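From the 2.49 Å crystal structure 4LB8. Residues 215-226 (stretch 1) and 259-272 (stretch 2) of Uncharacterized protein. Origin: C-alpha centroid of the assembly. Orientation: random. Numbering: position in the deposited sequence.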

# COMPACT_ATOMS: atom_id res chain seq x y z
N ALA A 215 6.36 -8.22 17.59
CA ALA A 215 6.36 -9.25 16.57
C ALA A 215 5.67 -10.50 17.08
O ALA A 215 5.59 -10.73 18.29
N LYS A 216 5.14 -11.26 16.12
CA LYS A 216 4.50 -12.55 16.24
C LYS A 216 5.21 -13.47 15.24
O LYS A 216 5.13 -13.28 14.02
N VAL A 217 5.98 -14.40 15.76
CA VAL A 217 6.84 -15.29 14.99
C VAL A 217 6.33 -16.74 15.10
O VAL A 217 6.08 -17.23 16.21
N ASN A 218 6.17 -17.42 13.96
CA ASN A 218 5.78 -18.84 13.97
C ASN A 218 6.63 -19.53 12.92
O ASN A 218 6.29 -19.46 11.74
N LEU A 219 7.75 -20.14 13.35
CA LEU A 219 8.70 -20.74 12.41
C LEU A 219 9.00 -22.20 12.69
O LEU A 219 9.13 -22.60 13.85
N ARG A 220 9.20 -22.97 11.61
CA ARG A 220 9.59 -24.38 11.64
C ARG A 220 11.09 -24.50 11.44
O ARG A 220 11.66 -23.75 10.66
N GLY A 221 11.71 -25.43 12.17
CA GLY A 221 13.15 -25.67 12.12
C GLY A 221 13.91 -24.47 12.62
O GLY A 221 14.88 -24.02 11.99
N PHE A 222 13.46 -23.93 13.76
CA PHE A 222 13.97 -22.69 14.30
C PHE A 222 14.24 -22.72 15.79
O PHE A 222 13.45 -23.23 16.60
N GLU A 223 15.35 -22.05 16.13
CA GLU A 223 15.86 -21.79 17.45
C GLU A 223 15.92 -20.28 17.61
O GLU A 223 16.48 -19.60 16.76
N PHE A 224 15.30 -19.76 18.66
CA PHE A 224 15.28 -18.32 18.90
C PHE A 224 16.43 -17.88 19.77
O PHE A 224 16.72 -18.52 20.80
N ALA A 225 17.08 -16.77 19.37
CA ALA A 225 18.17 -16.15 20.12
C ALA A 225 17.55 -15.28 21.19
O ALA A 225 17.32 -14.09 20.97
N GLN A 226 17.18 -15.91 22.32
CA GLN A 226 16.54 -15.28 23.46
C GLN A 226 17.52 -14.35 24.18
O GLN A 226 18.62 -14.77 24.47
N PHE A 259 18.72 -13.21 15.19
CA PHE A 259 17.34 -13.57 15.43
C PHE A 259 17.22 -15.00 15.99
O PHE A 259 16.38 -15.28 16.83
N GLY A 260 18.06 -15.89 15.49
CA GLY A 260 18.10 -17.28 15.88
C GLY A 260 19.02 -18.06 14.98
O GLY A 260 19.89 -17.49 14.32
N ARG A 261 18.83 -19.38 14.96
CA ARG A 261 19.57 -20.31 14.10
C ARG A 261 18.62 -21.29 13.46
O ARG A 261 17.56 -21.58 14.02
N LYS A 262 19.05 -21.88 12.34
CA LYS A 262 18.36 -22.97 11.68
C LYS A 262 18.73 -24.33 12.34
O LYS A 262 19.92 -24.62 12.58
N LEU A 263 17.72 -25.15 12.63
CA LEU A 263 17.87 -26.49 13.19
C LEU A 263 17.86 -27.53 12.09
O LEU A 263 18.37 -28.63 12.27
N ALA A 264 17.25 -27.19 10.95
CA ALA A 264 17.10 -28.08 9.80
C ALA A 264 17.62 -27.43 8.50
O ALA A 264 18.21 -26.35 8.52
N GLN A 265 17.39 -28.12 7.37
CA GLN A 265 17.77 -27.68 6.03
C GLN A 265 16.97 -26.43 5.64
O GLN A 265 17.51 -25.55 4.97
N GLU A 266 15.69 -26.35 6.06
CA GLU A 266 14.84 -25.20 5.75
C GLU A 266 14.12 -24.67 6.98
O GLU A 266 13.58 -25.42 7.80
N CYS A 267 14.11 -23.34 7.07
CA CYS A 267 13.43 -22.56 8.10
C CYS A 267 12.32 -21.77 7.44
O CYS A 267 12.57 -20.81 6.69
N THR A 268 11.09 -22.25 7.65
CA THR A 268 9.89 -21.69 7.04
C THR A 268 8.89 -21.26 8.13
O THR A 268 9.03 -21.62 9.29
N GLY A 269 7.90 -20.48 7.73
CA GLY A 269 6.85 -19.98 8.60
C GLY A 269 6.46 -18.56 8.26
O GLY A 269 6.66 -18.11 7.13
N THR A 270 5.89 -17.86 9.25
CA THR A 270 5.43 -16.46 9.10
C THR A 270 5.96 -15.53 10.22
O THR A 270 6.28 -15.96 11.33
N ILE A 271 6.03 -14.24 9.89
CA ILE A 271 6.35 -13.14 10.81
C ILE A 271 5.32 -12.02 10.60
O ILE A 271 4.82 -11.81 9.48
N GLU A 272 4.98 -11.34 11.71
CA GLU A 272 4.10 -10.18 11.81
C GLU A 272 4.81 -9.13 12.64
O GLU A 272 5.37 -9.46 13.69

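The two stretches form an antiparallel β-sheet contact in which backbone hydrogen bonds fix the register, one face gathers apolar side chains around Phe259, and the other carries charged and hydroxyl-bearing pairs. It illustrates a general principle: in a two-faced sheet, side chains alternate along each strand, so residues paired across the strands meet on a common face and can be matched in chemistry.

The register is set by pairs such as Asn218 with Thr270, where Asn218 N donates to Thr270 O and Thr270 N to Asn218 O, both at 3.0 Å. Further along, Glu223 N donates to Arg261 O at 3.1 Å and Arg261 N to Glu223 O at 3.0 Å. These two pairs direct their side chains to the polar face, as does Lys216 with Glu272.

On the apolar face, Phe259 loses more surface to the partner stretch than any other residue. Its CA-to-CB bond points away, yet the t rotamer (chi1 -168°) brings the ring back across the first stretch. Val217, also t, places CG2 3.7 Å from Phe259 CZ, and Leu219, in the m,t rotamer, places CD1 4.0 Å from Phe259 CE2; both methyls lie at the edge of the ring, near its plane. Phe222 (chi1 t) brings CZ to 3.5 Å from Phe259 CD2, the two rings meeting obliquely with planes at 39°. Cys267, chi1 t, closes this cluster: its SG lies 3.9 Å from Phe222 CD1 and 4.1 Å from Leu219 CD1. Val217 CG2 lies 4.2 Å from Ile271 CG2, a looser contact.

The opposite face is organized by charge. Lys216, with chi1 off the wells at -92° and chi3 p, brings NZ to 3.2 Å from Glu272 OE1, a salt bridge; Glu272 is m,t at chi1 and chi2. Glu223, with chi1 off the wells at -138°, forms a second: OE1 sits at the edge of the Arg261 guanidinium and accepts from both NE and NH2 of Arg261, each at 3.2 Å. The side chain of Leu263 packs against this carboxylate, with Leu263 CD2 3.7 Å from Glu223 CD. Arg220 folds its end back toward Thr268, whose p rotamer presents OG1 to weak hydrogen bonds from Arg220 NH2 at 3.0 Å and Arg220 NE at 3.3 Å.

A single water extends the polar network. It donates to Lys216 O at 2.9 Å and hydrogen-bonds with OG1 of Thr270, a p rotamer, at 2.8 Å, linking a backbone carbonyl of one stretch to a side chain of the other.

Glycines complete the fit where the strands approach closely. A CB on Gly260 would lie 1.9 Å from Glu223 O and 2.6 Å from Phe222 CE1, whereas one on Gly269 would lie 2.0 Å from Asn218 O. The absence of side chains at these positions leaves room for the partner backbone and, at Gly260, for the Phe222 ring.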

# COMPACT_ATOMS: atom_id res chain seq x y z
CB ALA A 215 7.79 -9.57 16.15
CB LYS A 216 2.99 -12.43 15.97
CG LYS A 216 2.16 -12.21 17.23
CD LYS A 216 0.69 -11.87 16.90
CE LYS A 216 -0.17 -13.07 16.56
NZ LYS A 216 -1.35 -12.71 15.73
CB VAL A 217 8.30 -15.15 15.53
CG1 VAL A 217 9.29 -16.04 14.78
CG2 VAL A 217 8.76 -13.69 15.53
CB ASN A 218 4.28 -19.04 13.73
CG ASN A 218 3.82 -20.47 13.89
OD1 ASN A 218 4.50 -21.33 14.46
ND2 ASN A 218 2.66 -20.76 13.37
CB LEU A 219 10.04 -19.97 12.41
CG LEU A 219 10.01 -18.48 12.04
CD1 LEU A 219 11.42 -17.88 12.14
CD2 LEU A 219 9.43 -18.26 10.68
CB ARG A 220 8.84 -25.20 10.58
CG ARG A 220 7.53 -25.80 11.08
CD ARG A 220 6.52 -26.06 9.97
NE ARG A 220 6.58 -25.13 8.83
CZ ARG A 220 5.95 -23.95 8.73
NH1 ARG A 220 5.22 -23.49 9.75
NH2 ARG A 220 6.06 -23.22 7.63
CB PHE A 222 12.99 -21.56 13.98
CG PHE A 222 13.38 -20.17 14.41
CD1 PHE A 222 14.39 -19.47 13.75
CD2 PHE A 222 12.73 -19.54 15.47
CE1 PHE A 222 14.75 -18.18 14.15
CE2 PHE A 222 13.07 -18.24 15.85
CZ PHE A 222 14.08 -17.57 15.19
CB GLU A 223 17.25 -22.40 17.56
CG GLU A 223 17.50 -23.09 18.87
CD GLU A 223 18.85 -23.76 18.90
OE1 GLU A 223 19.70 -23.46 18.02
OE2 GLU A 223 19.08 -24.57 19.83
CB PHE A 224 13.95 -17.91 19.52
CG PHE A 224 13.78 -16.45 19.86
CD1 PHE A 224 13.87 -15.48 18.87
CD2 PHE A 224 13.42 -16.05 21.14
CE1 PHE A 224 13.64 -14.13 19.17
CE2 PHE A 224 13.20 -14.71 21.45
CZ PHE A 224 13.31 -13.76 20.46
CB ALA A 225 19.08 -15.36 19.20
CB GLN A 226 16.02 -16.38 24.40
CG GLN A 226 15.30 -15.89 25.63
CD GLN A 226 14.80 -17.04 26.45
OE1 GLN A 226 13.81 -17.69 26.10
NE2 GLN A 226 15.48 -17.34 27.56
CB PHE A 259 16.55 -13.40 14.12
CG PHE A 259 15.05 -13.46 14.24
CD1 PHE A 259 14.35 -12.46 14.92
CD2 PHE A 259 14.33 -14.47 13.62
CE1 PHE A 259 12.96 -12.50 15.00
CE2 PHE A 259 12.93 -14.50 13.68
CZ PHE A 259 12.25 -13.52 14.38
CB ARG A 261 20.60 -21.12 14.91
CG ARG A 261 21.88 -20.42 15.28
CD ARG A 261 22.92 -21.39 15.83
NE ARG A 261 22.47 -22.10 17.03
CZ ARG A 261 23.27 -22.80 17.83
NH1 ARG A 261 24.58 -22.85 17.60
NH2 ARG A 261 22.78 -23.43 18.89
CB LYS A 262 18.72 -23.01 10.19
CG LYS A 262 18.15 -21.86 9.37
CD LYS A 262 18.66 -21.92 7.93
CE LYS A 262 18.22 -23.18 7.21
NZ LYS A 262 18.73 -23.23 5.83
CB LEU A 263 16.73 -26.81 14.18
CG LEU A 263 16.58 -25.96 15.43
CD1 LEU A 263 15.28 -26.28 16.11
CD2 LEU A 263 17.72 -26.18 16.40
CB ALA A 264 15.62 -28.45 9.66
CB GLN A 265 17.54 -28.83 5.04
CG GLN A 265 18.14 -28.60 3.65
CD GLN A 265 17.67 -29.66 2.68
OE1 GLN A 265 18.04 -30.84 2.76
NE2 GLN A 265 16.82 -29.26 1.74
CB GLU A 266 13.80 -25.55 4.68
CG GLU A 266 14.38 -25.63 3.27
CD GLU A 266 13.86 -26.78 2.43
OE1 GLU A 266 12.62 -26.94 2.34
OE2 GLU A 266 14.69 -27.50 1.83
CB CYS A 267 14.41 -21.67 8.85
SG CYS A 267 13.62 -20.63 10.09
CB THR A 268 9.29 -22.70 6.06
OG1 THR A 268 8.84 -23.83 6.79
CG2 THR A 268 10.30 -23.17 5.00
CB THR A 270 3.89 -16.39 9.09
OG1 THR A 270 3.32 -16.80 10.35
CG2 THR A 270 3.27 -17.17 7.93
CB ILE A 271 7.80 -12.61 10.71
CG1 ILE A 271 8.17 -12.20 9.25
CG2 ILE A 271 8.79 -13.62 11.34
CD1 ILE A 271 9.29 -11.14 9.08
CB GLU A 272 2.75 -10.55 12.45
CG GLU A 272 1.90 -11.50 11.63
CD GLU A 272 0.79 -12.13 12.44
OE1 GLU A 272 0.17 -11.41 13.25
OE2 GLU A 272 0.55 -13.34 12.28
O HOH W 1 3.36 -15.16 12.60